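PDB 5F7V: Lmo0181 protein from Listeria monocytogenes serovar 1/2a, which binds the cyclic glucan cycloalternan, probably as a membrane-tethered lipoprotein that passes it to an ABC transporter for uptake. Local coordinates for residues 179-191 with 270-282. Sequence-based numbering, arbitrary orientation.
Sequences MNEFYKVAAQNGG and EAGNTQKATHFFA. With GLC (alpha-D-glucopyranose), chain B; GLC (alpha-D-glucopyranose), chain C.
His279 fills the tight, sugar-facing half of this contact. Its NE2 donates to Asn180 O (2.8 Å), meeting that carbonyl from above its plane. Lys184 CD lies over one face of the imidazole, 3.8 Å from its centroid, Phe281 CZ lies over the opposite face, toward its rim, and the ring turns its edge to the face of Tyr183 in an offset edge-to-face pair (planes at 77°). A flat ring with an in-plane N-H suits this slot, bonding at its edge while its faces take aliphatic and aromatic neighbours.

Lys184 starts with CG anti to the backbone N (chi1 174°) and bends at chi3, bringing NZ between two carboxylates: 2.7 Å from Glu270 OE1, on its syn lone pair, and 2.8 Å from Glu181 OE2, above that carboxylate plane. The ammonium probably offsets the repulsion between the acids; His249 holds Glu270 OE2. Glu181 OE1 accepts from O6 of the chain B glucose, Asn180 ND2 donates to O5 of the same glucose, and Phe281 lays a face against the chain C glucose.

Farther along, small Ala187 and Ala277 touch through their CB atoms. The extended Gln188 sends NE2 almost straight to Ala277 O (3.0 Å, 172°), while Trp153 holds its OE1. The outer end is more open to solvent: Thr274, Gln275 and Gly190 are exposed, Gly190 readily taking the positive phi of a Schellman motif. Backbone bonds hold this turn, Gln188 O receiving Asn273 N and Gln275 N from opposite faces.

Helix 179-187 thus lies between helices 206-220 and 361-376 and the loop before strand 278-287 with that strand's start; strand 119-135 packs against Lys184, Glu270 and Phe281.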
# COMPACT_ATOMS: atom_id res chain seq x y z
N MET A 179 -10.22 3.39 -5.83
CA MET A 179 -9.56 4.69 -5.88
C MET A 179 -8.06 4.54 -5.72
O MET A 179 -7.29 5.22 -6.40
CB MET A 179 -10.16 5.63 -4.82
CG MET A 179 -9.44 6.96 -4.78
SD MET A 179 -9.66 7.96 -6.28
CE MET A 179 -10.85 9.12 -5.66
N ASN A 180 -7.61 3.69 -4.79
CA ASN A 180 -6.17 3.57 -4.56
C ASN A 180 -5.46 3.02 -5.77
O ASN A 180 -4.38 3.50 -6.13
CB ASN A 180 -5.86 2.68 -3.35
CG ASN A 180 -5.15 3.41 -2.24
OD1 ASN A 180 -5.45 4.58 -1.94
ND2 ASN A 180 -4.20 2.73 -1.63
N GLU A 181 -6.08 2.07 -6.45
CA GLU A 181 -5.44 1.54 -7.66
C GLU A 181 -5.52 2.56 -8.79
O GLU A 181 -4.63 2.68 -9.64
CB GLU A 181 -6.11 0.24 -8.07
CG GLU A 181 -5.28 -0.56 -9.07
CD GLU A 181 -4.06 -1.24 -8.48
OE1 GLU A 181 -3.85 -1.25 -7.22
OE2 GLU A 181 -3.30 -1.82 -9.30
N PHE A 182 -6.64 3.28 -8.82
CA PHE A 182 -6.93 4.13 -9.98
C PHE A 182 -6.05 5.34 -10.08
O PHE A 182 -5.79 5.75 -11.20
CB PHE A 182 -8.38 4.56 -9.93
CG PHE A 182 -8.82 5.20 -11.22
CD1 PHE A 182 -8.81 4.45 -12.40
CD2 PHE A 182 -9.21 6.52 -11.29
CE1 PHE A 182 -9.18 4.99 -13.61
CE2 PHE A 182 -9.58 7.07 -12.50
CZ PHE A 182 -9.55 6.30 -13.65
N TYR A 183 -5.57 5.92 -8.98
CA TYR A 183 -4.72 7.10 -9.22
C TYR A 183 -3.46 6.66 -9.97
O TYR A 183 -2.89 7.42 -10.75
CB TYR A 183 -4.40 7.92 -7.98
CG TYR A 183 -3.54 7.31 -6.90
CD1 TYR A 183 -2.17 7.33 -6.98
CD2 TYR A 183 -4.09 6.72 -5.77
CE1 TYR A 183 -1.37 6.83 -5.97
CE2 TYR A 183 -3.32 6.22 -4.75
CZ TYR A 183 -1.97 6.26 -4.88
OH TYR A 183 -1.20 5.78 -3.85
N LYS A 184 -2.99 5.44 -9.72
CA LYS A 184 -1.87 4.86 -10.50
C LYS A 184 -2.25 4.53 -11.93
O LYS A 184 -1.54 4.90 -12.86
CB LYS A 184 -1.38 3.64 -9.77
CG LYS A 184 -0.33 2.86 -10.52
CD LYS A 184 0.04 1.53 -9.90
CE LYS A 184 -1.11 0.53 -9.87
NZ LYS A 184 -0.73 -0.67 -9.08
N VAL A 185 -3.34 3.80 -12.13
CA VAL A 185 -3.73 3.38 -13.48
C VAL A 185 -4.09 4.58 -14.35
O VAL A 185 -3.75 4.62 -15.53
CB VAL A 185 -4.85 2.30 -13.42
CG1 VAL A 185 -5.26 1.91 -14.81
CG2 VAL A 185 -4.31 1.08 -12.69
N ALA A 186 -4.73 5.59 -13.74
CA ALA A 186 -4.94 6.87 -14.47
C ALA A 186 -3.63 7.48 -14.92
O ALA A 186 -3.49 7.88 -16.08
CB ALA A 186 -5.71 7.84 -13.59
N ALA A 187 -2.64 7.48 -14.02
CA ALA A 187 -1.33 8.03 -14.39
C ALA A 187 -0.65 7.24 -15.48
O ALA A 187 0.11 7.81 -16.27
CB ALA A 187 -0.45 8.09 -13.15
N GLN A 188 -0.92 5.95 -15.58
CA GLN A 188 -0.40 5.17 -16.71
C GLN A 188 -0.95 5.57 -18.08
O GLN A 188 -0.43 5.14 -19.11
CB GLN A 188 -0.71 3.68 -16.46
CG GLN A 188 0.07 3.06 -15.30
CD GLN A 188 -0.44 1.71 -14.88
OE1 GLN A 188 -1.39 1.15 -15.44
NE2 GLN A 188 0.18 1.21 -13.83
N ASN A 189 -1.99 6.38 -18.09
CA ASN A 189 -2.60 6.95 -19.29
C ASN A 189 -2.52 8.47 -19.30
O ASN A 189 -3.21 9.12 -20.07
CB ASN A 189 -4.05 6.48 -19.43
CG ASN A 189 -4.45 6.22 -20.86
OD1 ASN A 189 -3.64 5.82 -21.68
ND2 ASN A 189 -5.71 6.42 -21.18
N GLY A 190 -1.64 9.05 -18.48
CA GLY A 190 -1.41 10.50 -18.48
C GLY A 190 -2.43 11.29 -17.72
O GLY A 190 -2.41 12.53 -17.79
N GLY A 191 -3.25 10.61 -16.95
CA GLY A 191 -4.32 11.23 -16.15
C GLY A 191 -3.93 11.49 -14.71
O GLY A 191 -2.87 11.11 -14.26
N GLU A 270 4.94 -3.31 -13.22
CA GLU A 270 3.63 -3.23 -13.88
C GLU A 270 3.68 -2.49 -15.22
O GLU A 270 4.40 -1.48 -15.35
CB GLU A 270 2.64 -2.55 -12.97
CG GLU A 270 2.36 -3.32 -11.68
CD GLU A 270 1.21 -2.62 -10.99
OE1 GLU A 270 1.44 -1.59 -10.34
OE2 GLU A 270 0.05 -3.09 -11.05
N ALA A 271 2.86 -2.95 -16.14
CA ALA A 271 2.72 -2.29 -17.44
C ALA A 271 1.92 -0.99 -17.37
O ALA A 271 0.94 -0.91 -16.66
CB ALA A 271 2.05 -3.25 -18.42
N GLY A 272 2.31 0.01 -18.13
CA GLY A 272 1.52 1.22 -18.32
C GLY A 272 0.99 1.30 -19.73
O GLY A 272 0.99 0.34 -20.47
N ASN A 273 0.56 2.50 -20.08
CA ASN A 273 0.03 2.76 -21.42
C ASN A 273 0.79 3.89 -22.05
O ASN A 273 1.77 3.61 -22.75
CB ASN A 273 -1.48 2.94 -21.44
CG ASN A 273 -2.04 2.69 -22.83
OD1 ASN A 273 -1.58 1.80 -23.55
ND2 ASN A 273 -3.02 3.45 -23.23
N THR A 274 0.41 5.13 -21.82
CA THR A 274 1.25 6.22 -22.32
C THR A 274 2.53 6.38 -21.52
O THR A 274 3.51 6.98 -22.00
CB THR A 274 0.48 7.54 -22.27
OG1 THR A 274 0.15 7.87 -20.92
CG2 THR A 274 -0.76 7.50 -23.18
N GLN A 275 2.53 5.89 -20.28
CA GLN A 275 3.75 5.93 -19.46
C GLN A 275 3.63 4.93 -18.36
O GLN A 275 2.54 4.44 -18.06
CB GLN A 275 3.98 7.32 -18.88
CG GLN A 275 2.80 7.87 -18.08
CD GLN A 275 2.88 9.37 -17.79
OE1 GLN A 275 3.60 10.13 -18.48
NE2 GLN A 275 2.16 9.81 -16.81
N LYS A 276 4.77 4.60 -17.79
CA LYS A 276 4.81 3.78 -16.60
C LYS A 276 4.39 4.60 -15.40
O LYS A 276 4.69 5.80 -15.32
CB LYS A 276 6.22 3.23 -16.41
CG LYS A 276 6.69 2.45 -17.63
CD LYS A 276 8.10 1.91 -17.53
CE LYS A 276 8.54 1.17 -18.77
NZ LYS A 276 9.98 0.82 -18.76
N ALA A 277 3.71 3.94 -14.47
CA ALA A 277 3.39 4.57 -13.18
C ALA A 277 3.20 3.46 -12.17
O ALA A 277 2.44 2.51 -12.42
CB ALA A 277 2.16 5.45 -13.28
N THR A 278 3.90 3.61 -11.05
CA THR A 278 3.89 2.58 -10.01
C THR A 278 3.55 3.21 -8.68
O THR A 278 3.72 4.42 -8.41
CB THR A 278 5.25 1.92 -9.94
OG1 THR A 278 6.22 2.94 -9.70
CG2 THR A 278 5.52 1.17 -11.27
N HIS A 279 2.97 2.38 -7.84
CA HIS A 279 2.62 2.81 -6.47
C HIS A 279 3.86 3.01 -5.62
O HIS A 279 4.87 2.36 -5.77
CB HIS A 279 1.75 1.75 -5.82
CG HIS A 279 0.29 1.93 -6.09
ND1 HIS A 279 -0.52 0.89 -6.48
CD2 HIS A 279 -0.50 3.01 -5.96
CE1 HIS A 279 -1.76 1.34 -6.58
NE2 HIS A 279 -1.77 2.61 -6.26
N PHE A 280 3.74 3.92 -4.66
CA PHE A 280 4.67 4.12 -3.55
C PHE A 280 3.84 4.33 -2.30
O PHE A 280 3.06 5.27 -2.20
CB PHE A 280 5.58 5.33 -3.80
CG PHE A 280 6.60 5.53 -2.72
CD1 PHE A 280 7.82 4.86 -2.79
CD2 PHE A 280 6.31 6.31 -1.61
CE1 PHE A 280 8.76 5.04 -1.79
CE2 PHE A 280 7.25 6.45 -0.60
CZ PHE A 280 8.44 5.82 -0.72
N PHE A 281 4.04 3.43 -1.36
CA PHE A 281 3.32 3.47 -0.08
C PHE A 281 4.34 3.54 1.04
O PHE A 281 5.47 3.11 0.90
CB PHE A 281 2.43 2.23 0.03
CG PHE A 281 1.29 2.22 -0.94
CD1 PHE A 281 0.35 3.25 -0.92
CD2 PHE A 281 1.11 1.17 -1.80
CE1 PHE A 281 -0.69 3.25 -1.82
CE2 PHE A 281 0.07 1.18 -2.70
CZ PHE A 281 -0.84 2.20 -2.70
N ALA A 282 3.92 4.05 2.18
CA ALA A 282 4.76 4.09 3.36
C ALA A 282 3.94 4.05 4.61
O ALA A 282 2.87 4.64 4.65
CB ALA A 282 5.64 5.33 3.40
C1 GLC B . -4.41 -0.77 -0.69
C2 GLC B . -5.10 -2.12 -0.73
C3 GLC B . -4.19 -3.13 -1.43
C4 GLC B . -3.84 -2.61 -2.82
C5 GLC B . -3.32 -1.17 -2.77
C6 GLC B . -3.20 -0.50 -4.15
O2 GLC B . -5.44 -2.56 0.59
O3 GLC B . -4.93 -4.36 -1.52
O4 GLC B . -2.80 -3.41 -3.40
O5 GLC B . -4.16 -0.29 -2.01
O6 GLC B . -4.49 -0.50 -4.77
C1 GLC C . -0.17 -1.83 2.38
C2 GLC C . 0.82 -0.81 2.90
C3 GLC C . 0.11 0.49 3.24
C4 GLC C . -0.75 0.96 2.07
C5 GLC C . -1.72 -0.14 1.66
C6 GLC C . -2.52 0.22 0.41
O2 GLC C . 1.49 -1.36 4.04
O3 GLC C . 1.11 1.46 3.52
O4 GLC C . -1.53 2.07 2.52
O5 GLC C . -0.96 -1.32 1.31
O6 GLC C . -3.22 -1.00 0.08
O HOH W 1 1.43 5.74 -4.33
O HOH W 2 -1.03 -1.36 -13.02